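Local coordinates for protein extracellular sialidase/neuraminidase, putative (Aspergillus fumigatus, PDB 2XZI) that hydrolyses terminal sialic acid glycosides, probably as a secreted fungal sialidase that prefers the deaminated sialic acid Kdn, at residues A[281-284]-A[289-292]; A[21-26]-A[355-360]. All coordinates share one frame; numbering follows the deposited sequence.

Interaction 1: A[281-284]-A[289-292]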
ATOM      1  N   LEU A 281       2.470   4.244  -9.553  1.00  5.24           N
ATOM      2  CA  LEU A 281       1.168   4.659 -10.065  1.00  5.58           C
ATOM      3  C   LEU A 281       1.259   5.055 -11.532  1.00  5.53           C
ATOM      4  O   LEU A 281       2.101   5.863 -11.900  1.00  5.77           O
ATOM      5  CB  LEU A 281       0.638   5.844  -9.251  1.00  5.91           C
ATOM      6  CG  LEU A 281      -0.727   6.395  -9.659  1.00  7.58           C
ATOM      7  CD1 LEU A 281      -1.818   5.370  -9.309  1.00  8.14           C
ATOM      8  CD2 LEU A 281      -1.037   7.717  -8.961  1.00  9.13           C
ATOM      9  N   ARG A 282       0.385   4.485 -12.355  1.00  5.69           N
ATOM     10  CA  ARG A 282       0.217   4.956 -13.723  1.00  6.55           C
ATOM     11  C   ARG A 282      -0.638   6.217 -13.679  1.00  7.84           C
ATOM     12  O   ARG A 282      -1.801   6.193 -13.243  1.00  8.09           O
ATOM     13  CB  ARG A 282      -0.474   3.868 -14.531  1.00  7.19           C
ATOM     14  CG  ARG A 282      -0.790   4.220 -15.975  1.00  8.37           C
ATOM     15  CD  ARG A 282      -1.434   2.998 -16.609  1.00 11.19           C
ATOM     16  NE  ARG A 282      -1.875   3.223 -17.984  1.00 11.47           N
ATOM     17  CZ  ARG A 282      -1.228   2.803 -19.069  1.00 12.03           C
ATOM     18  NH1 ARG A 282      -0.077   2.131 -18.972  1.00  9.65           N
ATOM     19  NH2 ARG A 282      -1.742   3.069 -20.264  1.00 11.61           N
ATOM     20  N   TYR A 283      -0.069   7.323 -14.119  1.00  8.92           N
ATOM     21  CA  TYR A 283      -0.785   8.590 -14.049  1.00 10.49           C
ATOM     22  C   TYR A 283      -1.620   8.900 -15.301  1.00 11.87           C
ATOM     23  O   TYR A 283      -2.789   9.298 -15.186  1.00 12.48           O
ATOM     24  CB  TYR A 283       0.166   9.750 -13.716  1.00 10.15           C
ATOM     25  CG  TYR A 283      -0.595  10.992 -13.337  1.00 10.94           C
ATOM     26  CD1 TYR A 283      -1.023  11.192 -12.022  1.00 11.75           C
ATOM     27  CD2 TYR A 283      -0.941  11.940 -14.303  1.00 12.78           C
ATOM     28  CE1 TYR A 283      -1.753  12.329 -11.677  1.00 13.87           C
ATOM     29  CE2 TYR A 283      -1.677  13.071 -13.968  1.00 11.47           C
ATOM     30  CZ  TYR A 283      -2.069  13.260 -12.653  1.00 12.34           C
ATOM     31  OH  TYR A 283      -2.790  14.379 -12.317  1.00 15.54           O
ATOM     32  N   ASN A 284      -1.011   8.766 -16.475  1.00 13.56           N
ATOM     33  CA  ASN A 284      -1.658   9.137 -17.747  1.00 15.12           C
ATOM     34  C   ASN A 284      -0.885   8.554 -18.915  1.00 16.88           C
ATOM     35  O   ASN A 284       0.301   8.251 -18.785  1.00 16.94           O
ATOM     36  CB  ASN A 284      -1.720  10.656 -17.899  1.00 15.25           C
ATOM     37  CG  ASN A 284      -0.363  11.268 -18.150  1.00 14.65           C
ATOM     38  OD1 ASN A 284       0.490  11.292 -17.272  1.00 13.72           O
ATOM     39  ND2 ASN A 284      -0.156  11.777 -19.355  1.00 15.93           N
ATOM     40  N   ALA A 289       3.258  10.927 -21.317  1.00 13.21           N
ATOM     41  CA  ALA A 289       2.895   9.816 -20.440  1.00 12.11           C
ATOM     42  C   ALA A 289       3.753   9.835 -19.180  1.00 11.04           C
ATOM     43  O   ALA A 289       4.949  10.138 -19.250  1.00 12.23           O
ATOM     44  CB  ALA A 289       3.057   8.507 -21.168  1.00 12.46           C
ATOM     45  N   ARG A 290       3.141   9.531 -18.034  1.00  9.21           N
ATOM     46  CA  ARG A 290       3.847   9.604 -16.750  1.00  8.41           C
ATOM     47  C   ARG A 290       3.559   8.410 -15.848  1.00  7.75           C
ATOM     48  O   ARG A 290       2.402   7.987 -15.714  1.00  8.31           O
ATOM     49  CB  ARG A 290       3.466  10.896 -16.011  1.00  8.12           C
ATOM     50  CG  ARG A 290       3.726  12.213 -16.799  1.00  8.45           C
ATOM     51  CD  ARG A 290       3.357  13.423 -15.950  1.00  8.98           C
ATOM     52  NE  ARG A 290       3.058  14.673 -16.667  1.00  9.45           N
ATOM     53  CZ  ARG A 290       1.876  14.981 -17.202  1.00 10.54           C
ATOM     54  NH1 ARG A 290       0.858  14.123 -17.187  1.00 12.41           N
ATOM     55  NH2 ARG A 290       1.709  16.166 -17.764  1.00 12.59           N
ATOM     56  N   THR A 291       4.617   7.901 -15.212  1.00  7.63           N
ATOM     57  CA  THR A 291       4.539   6.951 -14.123  1.00  7.05           C
ATOM     58  C   THR A 291       5.087   7.679 -12.916  1.00  6.50           C
ATOM     59  O   THR A 291       6.093   8.405 -13.015  1.00  7.10           O
ATOM     60  CB  THR A 291       5.398   5.700 -14.388  1.00  7.36           C
ATOM     61  OG1 THR A 291       5.027   5.100 -15.634  1.00  8.10           O
ATOM     62  CG2 THR A 291       5.218   4.661 -13.302  1.00  7.13           C
ATOM     63  N   ILE A 292       4.408   7.507 -11.780  1.00  5.16           N
ATOM     64  CA  ILE A 292       4.788   8.099 -10.499  1.00  5.60           C
ATOM     65  C   ILE A 292       5.336   7.002  -9.571  1.00  4.93           C
ATOM     66  O   ILE A 292       4.821   5.883  -9.535  1.00  5.20           O
ATOM     67  CB  ILE A 292       3.565   8.783  -9.798  1.00  5.28           C
ATOM     68  CG1 ILE A 292       2.647   9.552 -10.777  1.00  6.37           C
ATOM     69  CG2 ILE A 292       4.050   9.643  -8.625  1.00  4.78           C
ATOM     70  CD1 ILE A 292       3.317  10.713 -11.558  1.00  7.10           C
TER
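Leu281 and Ile292 pair antiparallel within a β hairpin, with strand 279-284 at one edge of a four-stranded antiparallel sheet and strand 290-294 next to it. The axes of the two short segments come within 4.8 Å of each other, and the strands run antiparallel with a marked twist. Leu281 and Ile292 form a hydrogen-bonded pair: Ile292 N reaches Leu281 O at 2.8 Å, almost straight at 178°, and Leu281 N returns a bond to Ile292 O. Arg282 and Thr291 follow as a non-hydrogen-bonded pair. There the register slips by one residue. Tyr283 N donates to Arg290 O at 3.0 Å, while Arg290 N donates to Asn284 O at 3.2 Å, so that Tyr283 and Asn284 both lie opposite Arg290.

At the irregular end Asn284 also meets Arg290 through its side chain. Asn284 has CG between its backbone N and carbonyl carbon (chi1 71°), which brings the amide against Arg290. Its OD1 receives Arg290 NH1 at 2.9 Å, but from above the amide carbonyl plane and with the N-H...OD1 angle bent to 136°. The arginine, extended from CG to NE, passes alongside the Tyr283 ring with its guanidinium nearly perpendicular to it; Tyr283 CD2 lies 4.0 Å from Arg290 NH1. The stronger partner of that guanidinium is Asp3, bound in a salt bridge through NH2, so the N-terminal segment is tied to this hairpin. Apolar packing continues on the same face, where Tyr283 CB meets Ile292 CG1 at 3.9 Å, and Leu377 of helix 377-381 touches Tyr283, Arg290 and Ile292.

A hairpin interrupted by a classic β bulge, within a four-stranded antiparallel blade, is the arrangement here, and the blade belongs to the β-propeller of the BNR-repeat sialidases.

Interaction 2: A[21-26]-A[355-360]. With KDM (deamino-alpha-neuraminic acid), chain D.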
ATOM      1  N   ALA A  21      -3.090   6.148  19.073  1.00  9.25           N
ATOM      2  CA  ALA A  21      -3.704   6.287  20.406  1.00  9.42           C
ATOM      3  C   ALA A  21      -3.160   7.449  21.261  1.00 10.08           C
ATOM      4  O   ALA A  21      -3.841   7.908  22.180  1.00  9.90           O
ATOM      5  CB  ALA A  21      -3.627   4.955  21.170  1.00  9.52           C
ATOM      6  N   ASN A  22      -1.950   7.918  20.961  1.00 10.34           N
ATOM      7  CA  ASN A  22      -1.298   9.018  21.693  1.00 11.30           C
ATOM      8  C   ASN A  22      -1.754  10.408  21.263  1.00 11.72           C
ATOM      9  O   ASN A  22      -1.453  11.414  21.941  1.00 12.80           O
ATOM     10  CB  ASN A  22       0.220   8.939  21.526  1.00 11.32           C
ATOM     11  CG  ASN A  22       0.661   9.078  20.068  1.00 10.68           C
ATOM     12  OD1 ASN A  22       0.031   8.512  19.168  1.00 12.27           O
ATOM     13  ND2 ASN A  22       1.731   9.825  19.833  1.00 11.25           N
ATOM     14  N   MET A  23      -2.430  10.489  20.120  1.00 11.69           N
ATOM     15  CA  MET A  23      -2.794  11.787  19.540  1.00 11.33           C
ATOM     16  C   MET A  23      -4.137  12.261  20.078  1.00 12.04           C
ATOM     17  O   MET A  23      -4.925  11.457  20.572  1.00 11.71           O
ATOM     18  CB  MET A  23      -2.867  11.684  18.013  1.00 11.23           C
ATOM     19  CG  MET A  23      -1.520  11.436  17.345  1.00  9.15           C
ATOM     20  SD  MET A  23      -1.634  11.186  15.560  1.00  9.65           S
ATOM     21  CE  MET A  23      -1.899  12.862  14.986  1.00 11.65           C
ATOM     22  N   ALA A  24      -4.394  13.568  20.000  1.00 12.19           N
ATOM     23  CA  ALA A  24      -5.741  14.086  20.259  1.00 12.81           C
ATOM     24  C   ALA A  24      -6.703  13.480  19.238  1.00 13.15           C
ATOM     25  O   ALA A  24      -6.317  13.250  18.090  1.00 13.32           O
ATOM     26  CB  ALA A  24      -5.763  15.600  20.174  1.00 14.06           C
ATOM     27  N   SER A  25      -7.938  13.226  19.655  1.00 13.08           N
ATOM     28  CA  SER A  25      -8.933  12.567  18.806  1.00 13.40           C
ATOM     29  C   SER A  25      -8.359  11.340  18.085  1.00 12.52           C
ATOM     30  O   SER A  25      -8.334  11.308  16.845  1.00 13.05           O
ATOM     31  CB  SER A  25      -9.519  13.544  17.784  1.00 14.01           C
ATOM     32  OG  SER A  25     -10.109  14.665  18.430  1.00 16.56           O
ATOM     33  N   PRO A  26      -7.882  10.336  18.848  1.00 11.50           N
ATOM     34  CA  PRO A  26      -7.372   9.116  18.220  1.00 11.33           C
ATOM     35  C   PRO A  26      -8.472   8.388  17.465  1.00 10.56           C
ATOM     36  O   PRO A  26      -9.650   8.477  17.835  1.00 10.84           O
ATOM     37  CB  PRO A  26      -6.917   8.283  19.414  1.00 11.12           C
ATOM     38  CG  PRO A  26      -7.828   8.726  20.546  1.00 12.41           C
ATOM     39  CD  PRO A  26      -7.929  10.210  20.321  1.00 11.57           C
ATOM     40  N   SER A 355       4.027   7.419   9.407  1.00  6.25           N
ATOM     41  CA  SER A 355       4.777   8.319  10.275  0.60  6.48           C
ATOM     42  C   SER A 355       5.010   7.637  11.624  1.00  7.40           C
ATOM     43  O   SER A 355       4.222   6.813  12.026  1.00  7.52           O
ATOM     44  CB  SER A 355       3.981   9.604  10.463  0.60  7.62           C
ATOM     45  OG  SER A 355       4.778  10.621  11.025  0.60  8.01           O
ATOM     46  N   ASP A 356       6.070   8.025  12.324  1.00  7.08           N
ATOM     47  CA  ASP A 356       6.498   7.331  13.541  1.00  8.04           C
ATOM     48  C   ASP A 356       6.890   8.351  14.573  1.00  8.45           C
ATOM     49  O   ASP A 356       7.789   9.155  14.346  1.00  8.66           O
ATOM     50  CB  ASP A 356       7.699   6.437  13.192  1.00  8.18           C
ATOM     51  CG  ASP A 356       8.139   5.512  14.337  1.00  9.23           C
ATOM     52  OD1 ASP A 356       7.734   5.679  15.506  1.00  8.64           O
ATOM     53  OD2 ASP A 356       8.933   4.604  14.051  1.00 13.27           O
ATOM     54  N   PHE A 357       6.189   8.334  15.702  1.00  8.70           N
ATOM     55  CA  PHE A 357       6.510   9.271  16.773  1.00  9.79           C
ATOM     56  C   PHE A 357       7.865   8.973  17.410  1.00 10.29           C
ATOM     57  O   PHE A 357       8.512   9.891  17.924  1.00 11.26           O
ATOM     58  CB  PHE A 357       5.415   9.278  17.821  1.00  9.80           C
ATOM     59  CG  PHE A 357       4.211  10.091  17.440  1.00  9.65           C
ATOM     60  CD1 PHE A 357       3.168   9.526  16.708  1.00 11.65           C
ATOM     61  CD2 PHE A 357       4.116  11.439  17.802  1.00 11.21           C
ATOM     62  CE1 PHE A 357       2.046  10.277  16.348  1.00 11.11           C
ATOM     63  CE2 PHE A 357       3.003  12.198  17.443  1.00 11.54           C
ATOM     64  CZ  PHE A 357       1.960  11.615  16.714  1.00 11.37           C
ATOM     65  N   PHE A 358       8.280   7.709  17.358  1.00 11.06           N
ATOM     66  CA  PHE A 358       9.616   7.287  17.792  1.00 11.37           C
ATOM     67  C   PHE A 358       9.842   7.529  19.299  1.00 11.81           C
ATOM     68  O   PHE A 358      10.973   7.659  19.764  1.00 11.98           O
ATOM     69  CB  PHE A 358      10.693   7.968  16.938  1.00 11.88           C
ATOM     70  CG  PHE A 358      11.935   7.151  16.767  1.00 13.36           C
ATOM     71  CD1 PHE A 358      11.909   5.972  16.027  1.00 14.95           C
ATOM     72  CD2 PHE A 358      13.142   7.564  17.323  1.00 14.03           C
ATOM     73  CE1 PHE A 358      13.063   5.208  15.854  1.00 15.51           C
ATOM     74  CE2 PHE A 358      14.301   6.807  17.155  1.00 15.18           C
ATOM     75  CZ  PHE A 358      14.261   5.629  16.416  1.00 14.07           C
ATOM     76  N   ASN A 359       8.745   7.546  20.053  1.00 11.86           N
ATOM     77  CA  ASN A 359       8.789   7.774  21.506  1.00 12.31           C
ATOM     78  C   ASN A 359       9.431   6.620  22.260  1.00 13.62           C
ATOM     79  O   ASN A 359       9.887   6.799  23.390  1.00 14.12           O
ATOM     80  CB  ASN A 359       7.388   8.017  22.051  1.00 12.32           C
ATOM     81  CG  ASN A 359       6.428   6.932  21.643  1.00 11.98           C
ATOM     82  OD1 ASN A 359       6.093   6.813  20.463  1.00 10.10           O
ATOM     83  ND2 ASN A 359       6.010   6.113  22.596  1.00 11.04           N
ATOM     84  N   ASP A 360       9.455   5.441  21.643  1.00 13.23           N
ATOM     85  CA  ASP A 360      10.099   4.250  22.200  1.00 13.38           C
ATOM     86  C   ASP A 360      11.221   3.785  21.264  1.00 13.18           C
ATOM     87  O   ASP A 360      11.606   2.612  21.255  1.00 13.59           O
ATOM     88  CB  ASP A 360       9.044   3.149  22.438  1.00 13.63           C
ATOM     89  CG  ASP A 360       9.588   1.934  23.208  1.00 14.91           C
ATOM     90  OD1 ASP A 360      10.503   2.099  24.061  1.00 16.17           O
ATOM     91  OD2 ASP A 360       9.082   0.800  22.972  1.00 13.94           O
TER
HETATM   92  C2  KDM D 501      14.097   4.252  11.518  1.00 26.14           C
HETATM   93  C1  KDM D 501      14.244   3.940  10.010  1.00 27.02           C
HETATM   94  C3  KDM D 501      13.359   5.592  11.744  1.00 25.94           C
HETATM   95  C4  KDM D 501      11.863   5.478  11.380  1.00 24.74           C
HETATM   96  C5  KDM D 501      11.213   4.256  12.050  1.00 23.86           C
HETATM   97  C6  KDM D 501      12.023   2.973  11.756  1.00 25.43           C
HETATM   98  C7  KDM D 501      11.586   1.626  12.369  1.00 27.17           C
HETATM   99  C8  KDM D 501      12.529   0.488  11.895  1.00 28.91           C
HETATM  100  C9  KDM D 501      12.228  -0.898  12.510  1.00 30.43           C
HETATM  101  O5  KDM D 501       9.864   4.096  11.584  1.00 20.17           O
HETATM  102  O1A KDM D 501      14.089   2.747   9.653  1.00 27.01           O
HETATM  103  O1B KDM D 501      14.509   4.898   9.246  1.00 25.26           O
HETATM  104  O4  KDM D 501      11.201   6.681  11.788  1.00 23.96           O
HETATM  105  O6  KDM D 501      13.396   3.191  12.210  1.00 26.05           O
HETATM  106  O7  KDM D 501      11.605   1.708  13.803  1.00 26.53           O
HETATM  107  O8  KDM D 501      12.504   0.393  10.465  1.00 28.51           O
HETATM  108  O9  KDM D 501      10.830  -1.066  12.783  1.00 31.75           O
HETATM  109  O2  KDM D 501      15.399   4.347  12.113  1.00 28.29           O
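Asn22 and Met23 pack against Phe357, joining the loop between strands 12-18 and 37-45 to the chain just beyond strand 349-356. The polar-aromatic part is an amide-on-ring contact: Asn22 ND2 lies over the centre of one Phe357 face, 3.2 Å above its plane, with the amide standing 88° to the ring. The centring shows in the distances, since Asn22 ND2 is 3.5 to 3.6 Å from all six ring carbons of Phe357. Asn22 OD1 is held by Ser20 OG, a bond that would restrain the amide's rotation.

The apolar part comes from Met23, which crosses Phe357 at about a right angle. Its CG lies 3.5 Å from Phe357 CZ. A Met-aromatic contact joins it, with Met23 SD at the ring edge, 3.8 Å from Phe357 CZ.

Where strand 349-356, an inner strand of a propeller blade, ends, Asp356 forms an Asx turn: its OD1 accepts Phe358 N at 2.8 Å, from above the carboxylate plane.

Ligand contacts use the other oxygen of that carboxylate, in the second of two separate KDM sites, which Ser301, Thr362 and Arg368 help complete. Asp356 OD2 takes a hydrogen bond from KDM O5 at 2.7 Å and is salt-bridged to Arg368, while Phe358 CE1 approaches KDM C3 at 4.1 Å. Arg303 forms a cation-pi contact with Phe358 and, with Arg302 N, hydrogen-bonds the same sugar.

The two contacts are separate, with centres about 33 Å apart on opposite sides of the chain's centre. Both are partly buried, but interaction 1 has Arg290, Thr291 and Ile292 buried, whereas Met23 alone is buried among the three touching residues of interaction 2. Interaction 1 joins sequence neighbours inside one sheet and rests mainly on backbone hydrogen bonds, with one side-chain bond added where the pairing is irregular. Interaction 2 brings together segments more than 300 residues apart; it buries 140 Å² against 391 Å² and relies on ring, amide and sulfur contacts. They work on different sheets: 281-284 belongs to an edge strand, whereas 355-360 extends from an inner one. Interaction 2 alone includes a KDM-pocket residue.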